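Local coordinates for protein AMP-dependent synthetase and ligase (Xenorhabdus doucetiae, PDB 6QSR) that forms, with a FabA/FabZ-like partner chain, a dehydratase heterocomplex of the type II polyketide synthase that makes aryl polyene pigments, at residues W60-Q71 against T109-R119. Residues are numbered along the deposited sequence; the frame is centred on the assembly and turned at random.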
loop_
_atom_site.group_PDB
_atom_site.type_symbol
_atom_site.label_atom_id
_atom_site.label_comp_id
_atom_site.label_asym_id
_atom_site.label_seq_id
_atom_site.Cartn_x
_atom_site.Cartn_y
_atom_site.Cartn_z
ATOM N N TRP A 60 5.277 -20.463 -2.700
ATOM C CA TRP A 60 5.507 -19.404 -3.683
ATOM C C TRP A 60 5.660 -18.061 -2.975
ATOM O O TRP A 60 4.998 -17.794 -1.964
ATOM C CB TRP A 60 4.361 -19.324 -4.692
ATOM C CG TRP A 60 4.347 -20.449 -5.689
ATOM C CD1 TRP A 60 3.940 -21.743 -5.476
ATOM C CD2 TRP A 60 4.754 -20.376 -7.059
ATOM N NE1 TRP A 60 4.070 -22.474 -6.634
ATOM C CE2 TRP A 60 4.568 -21.661 -7.620
ATOM C CE3 TRP A 60 5.253 -19.346 -7.871
ATOM C CZ2 TRP A 60 4.857 -21.942 -8.959
ATOM C CZ3 TRP A 60 5.555 -19.631 -9.208
ATOM C CH2 TRP A 60 5.355 -20.918 -9.734
ATOM N N SER A 61 6.523 -17.215 -3.526
ATOM C CA SER A 61 6.843 -15.932 -2.928
ATOM C C SER A 61 6.419 -14.791 -3.839
ATOM O O SER A 61 6.212 -14.972 -5.032
ATOM C CB SER A 61 8.339 -15.849 -2.643
ATOM O OG SER A 61 8.721 -16.826 -1.691
ATOM N N PHE A 62 6.299 -13.614 -3.249
ATOM C CA PHE A 62 5.958 -12.405 -3.978
ATOM C C PHE A 62 7.034 -11.985 -4.984
ATOM O O PHE A 62 8.221 -11.987 -4.655
ATOM C CB PHE A 62 5.737 -11.264 -2.984
ATOM C CG PHE A 62 5.498 -9.937 -3.641
ATOM C CD1 PHE A 62 4.311 -9.700 -4.314
ATOM C CD2 PHE A 62 6.449 -8.928 -3.583
ATOM C CE1 PHE A 62 4.076 -8.484 -4.932
ATOM C CE2 PHE A 62 6.217 -7.710 -4.205
ATOM C CZ PHE A 62 5.026 -7.483 -4.871
ATOM N N SER A 63 6.607 -11.592 -6.188
ATOM C CA SER A 63 7.507 -11.055 -7.211
ATOM C C SER A 63 7.136 -9.634 -7.662
ATOM O O SER A 63 7.978 -8.733 -7.645
ATOM C CB SER A 63 7.540 -11.982 -8.426
ATOM O OG SER A 63 8.531 -11.558 -9.330
ATOM N N SER A 64 5.892 -9.440 -8.090
ATOM C CA SER A 64 5.459 -8.116 -8.551
ATOM C C SER A 64 3.964 -7.916 -8.444
ATOM O O SER A 64 3.211 -8.885 -8.368
ATOM C CB SER A 64 5.859 -7.906 -10.010
ATOM O OG SER A 64 5.147 -8.778 -10.864
ATOM N N ILE A 65 3.560 -6.646 -8.416
ATOM C CA ILE A 65 2.178 -6.244 -8.654
ATOM C C ILE A 65 2.212 -5.666 -10.061
ATOM O O ILE A 65 2.655 -4.536 -10.262
ATOM C CB ILE A 65 1.677 -5.205 -7.618
ATOM C CG1 ILE A 65 1.877 -5.729 -6.189
ATOM C CG2 ILE A 65 0.202 -4.878 -7.845
ATOM C CD1 ILE A 65 1.931 -4.643 -5.133
ATOM N N GLU A 66 1.774 -6.466 -11.032
ATOM C CA GLU A 66 1.681 -6.029 -12.418
ATOM C C GLU A 66 0.699 -4.877 -12.613
ATOM O O GLU A 66 1.020 -3.889 -13.286
ATOM C CB GLU A 66 1.307 -7.201 -13.325
ATOM C CG GLU A 66 2.400 -8.262 -13.445
ATOM C CD GLU A 66 3.695 -7.706 -14.001
ATOM O OE1 GLU A 66 3.760 -7.456 -15.223
ATOM O OE2 GLU A 66 4.649 -7.499 -13.218
ATOM N N MET A 67 -0.477 -5.005 -12.010
ATOM C CA MET A 67 -1.494 -3.975 -12.089
ATOM C C MET A 67 -2.390 -4.110 -10.861
ATOM O O MET A 67 -2.815 -5.210 -10.506
ATOM C CB MET A 67 -2.291 -4.128 -13.399
ATOM C CG MET A 67 -3.382 -3.093 -13.632
ATOM S SD MET A 67 -2.847 -1.517 -14.321
ATOM C CE MET A 67 -2.448 -1.963 -16.010
ATOM N N VAL A 68 -2.657 -2.989 -10.203
ATOM C CA VAL A 68 -3.687 -2.933 -9.167
ATOM C C VAL A 68 -4.478 -1.642 -9.314
ATOM O O VAL A 68 -3.911 -0.606 -9.633
ATOM C CB VAL A 68 -3.097 -3.078 -7.742
ATOM C CG1 VAL A 68 -2.121 -1.947 -7.405
ATOM C CG2 VAL A 68 -4.220 -3.161 -6.719
ATOM N N LYS A 69 -5.793 -1.723 -9.088
ATOM C CA LYS A 69 -6.677 -0.570 -9.145
ATOM C C LYS A 69 -7.525 -0.567 -7.887
ATOM O O LYS A 69 -8.164 -1.567 -7.561
ATOM C CB LYS A 69 -7.580 -0.610 -10.385
ATOM C CG LYS A 69 -6.828 -0.757 -11.706
ATOM C CD LYS A 69 -7.186 0.332 -12.715
ATOM C CE LYS A 69 -6.060 0.583 -13.711
ATOM N NZ LYS A 69 -5.860 -0.555 -14.650
ATOM N N PHE A 70 -7.504 0.554 -7.178
ATOM C CA PHE A 70 -8.345 0.769 -6.016
ATOM C C PHE A 70 -9.377 1.791 -6.446
ATOM O O PHE A 70 -9.065 2.976 -6.598
ATOM C CB PHE A 70 -7.509 1.283 -4.850
ATOM C CG PHE A 70 -6.395 0.361 -4.456
ATOM C CD1 PHE A 70 -5.075 0.635 -4.819
ATOM C CD2 PHE A 70 -6.667 -0.797 -3.741
ATOM C CE1 PHE A 70 -4.053 -0.220 -4.446
ATOM C CE2 PHE A 70 -5.650 -1.660 -3.372
ATOM C CZ PHE A 70 -4.336 -1.368 -3.725
ATOM N N GLN A 71 -10.603 1.329 -6.657
ATOM C CA GLN A 71 -11.634 2.153 -7.292
ATOM C C GLN A 71 -12.791 2.575 -6.381
ATOM O O GLN A 71 -13.678 3.292 -6.838
ATOM C CB GLN A 71 -12.150 1.457 -8.559
ATOM C CG GLN A 71 -13.032 0.238 -8.344
ATOM C CD GLN A 71 -13.066 -0.679 -9.558
ATOM O OE1 GLN A 71 -12.114 -1.417 -9.822
ATOM N NE2 GLN A 71 -14.168 -0.642 -10.300
ATOM N N THR A 109 -17.384 -3.211 -7.085
ATOM C CA THR A 109 -15.964 -3.609 -7.049
ATOM C C THR A 109 -15.151 -2.507 -6.376
ATOM O O THR A 109 -15.216 -1.349 -6.781
ATOM C CB THR A 109 -15.376 -3.899 -8.444
ATOM O OG1 THR A 109 -16.130 -4.932 -9.078
ATOM C CG2 THR A 109 -13.910 -4.360 -8.342
ATOM N N ALA A 110 -14.418 -2.878 -5.333
ATOM C CA ALA A 110 -13.606 -1.947 -4.577
ATOM C C ALA A 110 -12.198 -1.929 -5.148
ATOM O O ALA A 110 -11.612 -0.865 -5.338
ATOM C CB ALA A 110 -13.585 -2.330 -3.107
ATOM N N SER A 111 -11.649 -3.108 -5.417
ATOM C CA SER A 111 -10.311 -3.184 -5.998
ATOM C C SER A 111 -10.102 -4.455 -6.803
ATOM O O SER A 111 -10.836 -5.426 -6.666
ATOM C CB SER A 111 -9.253 -3.065 -4.898
ATOM O OG SER A 111 -9.285 -4.187 -4.042
ATOM N N GLN A 112 -9.085 -4.439 -7.651
ATOM C CA GLN A 112 -8.772 -5.593 -8.474
ATOM C C GLN A 112 -7.321 -5.521 -8.892
ATOM O O GLN A 112 -6.775 -4.428 -9.065
ATOM C CB GLN A 112 -9.692 -5.649 -9.700
ATOM C CG GLN A 112 -9.662 -4.393 -10.560
ATOM C CD GLN A 112 -10.827 -4.280 -11.534
ATOM O OE1 GLN A 112 -11.835 -4.978 -11.420
ATOM N NE2 GLN A 112 -10.692 -3.380 -12.495
ATOM N N GLY A 113 -6.677 -6.671 -9.025
ATOM C CA GLY A 113 -5.292 -6.658 -9.481
ATOM C C GLY A 113 -4.701 -7.968 -9.920
ATOM O O GLY A 113 -5.350 -9.015 -9.839
ATOM N N LYS A 114 -3.455 -7.871 -10.392
ATOM C CA LYS A 114 -2.678 -8.994 -10.920
ATOM C C LYS A 114 -1.289 -8.982 -10.291
ATOM O O LYS A 114 -0.545 -8.000 -10.442
ATOM C CB LYS A 114 -2.528 -8.869 -12.437
ATOM C CG LYS A 114 -3.833 -8.927 -13.214
ATOM C CD LYS A 114 -3.674 -8.416 -14.635
ATOM C CE LYS A 114 -2.821 -9.341 -15.485
ATOM N NZ LYS A 114 -2.775 -8.863 -16.897
ATOM N N ILE A 115 -0.954 -10.070 -9.595
ATOM C CA ILE A 115 0.314 -10.223 -8.875
ATOM C C ILE A 115 1.090 -11.384 -9.503
ATOM O O ILE A 115 0.499 -12.407 -9.821
ATOM C CB ILE A 115 0.033 -10.486 -7.375
ATOM C CG1 ILE A 115 -0.522 -9.214 -6.718
ATOM C CG2 ILE A 115 1.280 -10.969 -6.618
ATOM C CD1 ILE A 115 -1.258 -9.433 -5.402
ATOM N N LYS A 116 2.395 -11.228 -9.707
ATOM C CA LYS A 116 3.231 -12.362 -10.101
ATOM C C LYS A 116 3.930 -12.947 -8.880
ATOM O O LYS A 116 4.411 -12.210 -8.001
ATOM C CB LYS A 116 4.240 -11.984 -11.184
ATOM C CG LYS A 116 3.591 -11.528 -12.478
ATOM C CD LYS A 116 3.060 -12.679 -13.322
ATOM C CE LYS A 116 4.077 -13.212 -14.320
ATOM N NZ LYS A 116 3.405 -13.582 -15.596
ATOM N N LEU A 117 3.949 -14.273 -8.807
ATOM C CA LEU A 117 4.694 -14.987 -7.767
ATOM C C LEU A 117 5.878 -15.699 -8.409
ATOM O O LEU A 117 5.890 -15.904 -9.622
ATOM C CB LEU A 117 3.807 -15.990 -7.042
ATOM C CG LEU A 117 2.519 -15.435 -6.426
ATOM C CD1 LEU A 117 1.724 -16.537 -5.750
ATOM C CD2 LEU A 117 2.843 -14.326 -5.441
ATOM N N CYS A 118 6.864 -16.039 -7.579
ATOM C CA CYS A 118 8.053 -16.792 -7.997
ATOM C C CYS A 118 8.334 -17.856 -6.934
ATOM O O CYS A 118 7.883 -17.745 -5.792
ATOM C CB CYS A 118 9.264 -15.864 -8.173
ATOM S SG CYS A 118 9.770 -14.990 -6.671
ATOM N N ARG A 119 9.073 -18.891 -7.308
ATOM C CA ARG A 119 9.269 -20.039 -6.430
ATOM C C ARG A 119 10.747 -20.218 -6.114
ATOM O O ARG A 119 11.567 -20.369 -7.018
ATOM C CB ARG A 119 8.691 -21.275 -7.103
ATOM C CG ARG A 119 8.616 -22.515 -6.224
ATOM C CD ARG A 119 8.026 -23.699 -6.979
ATOM N NE ARG A 119 8.586 -23.847 -8.325
ATOM C CZ ARG A 119 8.238 -24.785 -9.203
ATOM N NH1 ARG A 119 7.343 -25.726 -8.895
ATOM N NH2 ARG A 119 8.817 -24.789 -10.404
ATOM O OXT ARG A 119 11.151 -20.208 -4.946
HETATM O O HOH W 1 9.356 -19.117 -2.878
#
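Chi1 of -73° in Trp-60 sets the indole beside its own backbone N, and CG of Arg-119 lies opposite its backbone N. This pair closes one end of two antiparallel strands, 61-70 and 109-118, in the hotdog-fold sheet. Arg-119 CB lies over one indole face, a CH-pi contact 3.9 Å from the centroid of the six-membered ring of Trp-60. The guanidinium plane is 23° from the ring plane. Two classic beta bulges shift the register. In the first, Ser-63 N and Ser-64 N both donate to Lys-116 O, from the same face of its carbonyl plane, at 2.9 Å and 3.1 Å. In the second, Glu-66 N and Met-67 N both point to Lys-114 O, each through a weak bond. Ile-115, on the face turned to helix 41-56, puts CG2 at the ring edge of Phe-62, 4.0 Å from CD1, and also packs on Val-48 of that helix. Glu-66, in the second bulge, points toward strand 109-118, and its CG lies 3.6 Å from Lys-116 CG, while Lys-116 NZ bonds Lys-90 O. Strand 61-70 pairs along its far edge with a strand of the FabA/FabZ partner chain, so the sheet runs on across the interface, and Glu-66 OE1 makes a salt bridge to Arg-115 of that partner chain. Ser-64 OG donates to Glu-66 OE2 at 2.7 Å, meeting it on the anti side, 20° out of the carboxylate plane.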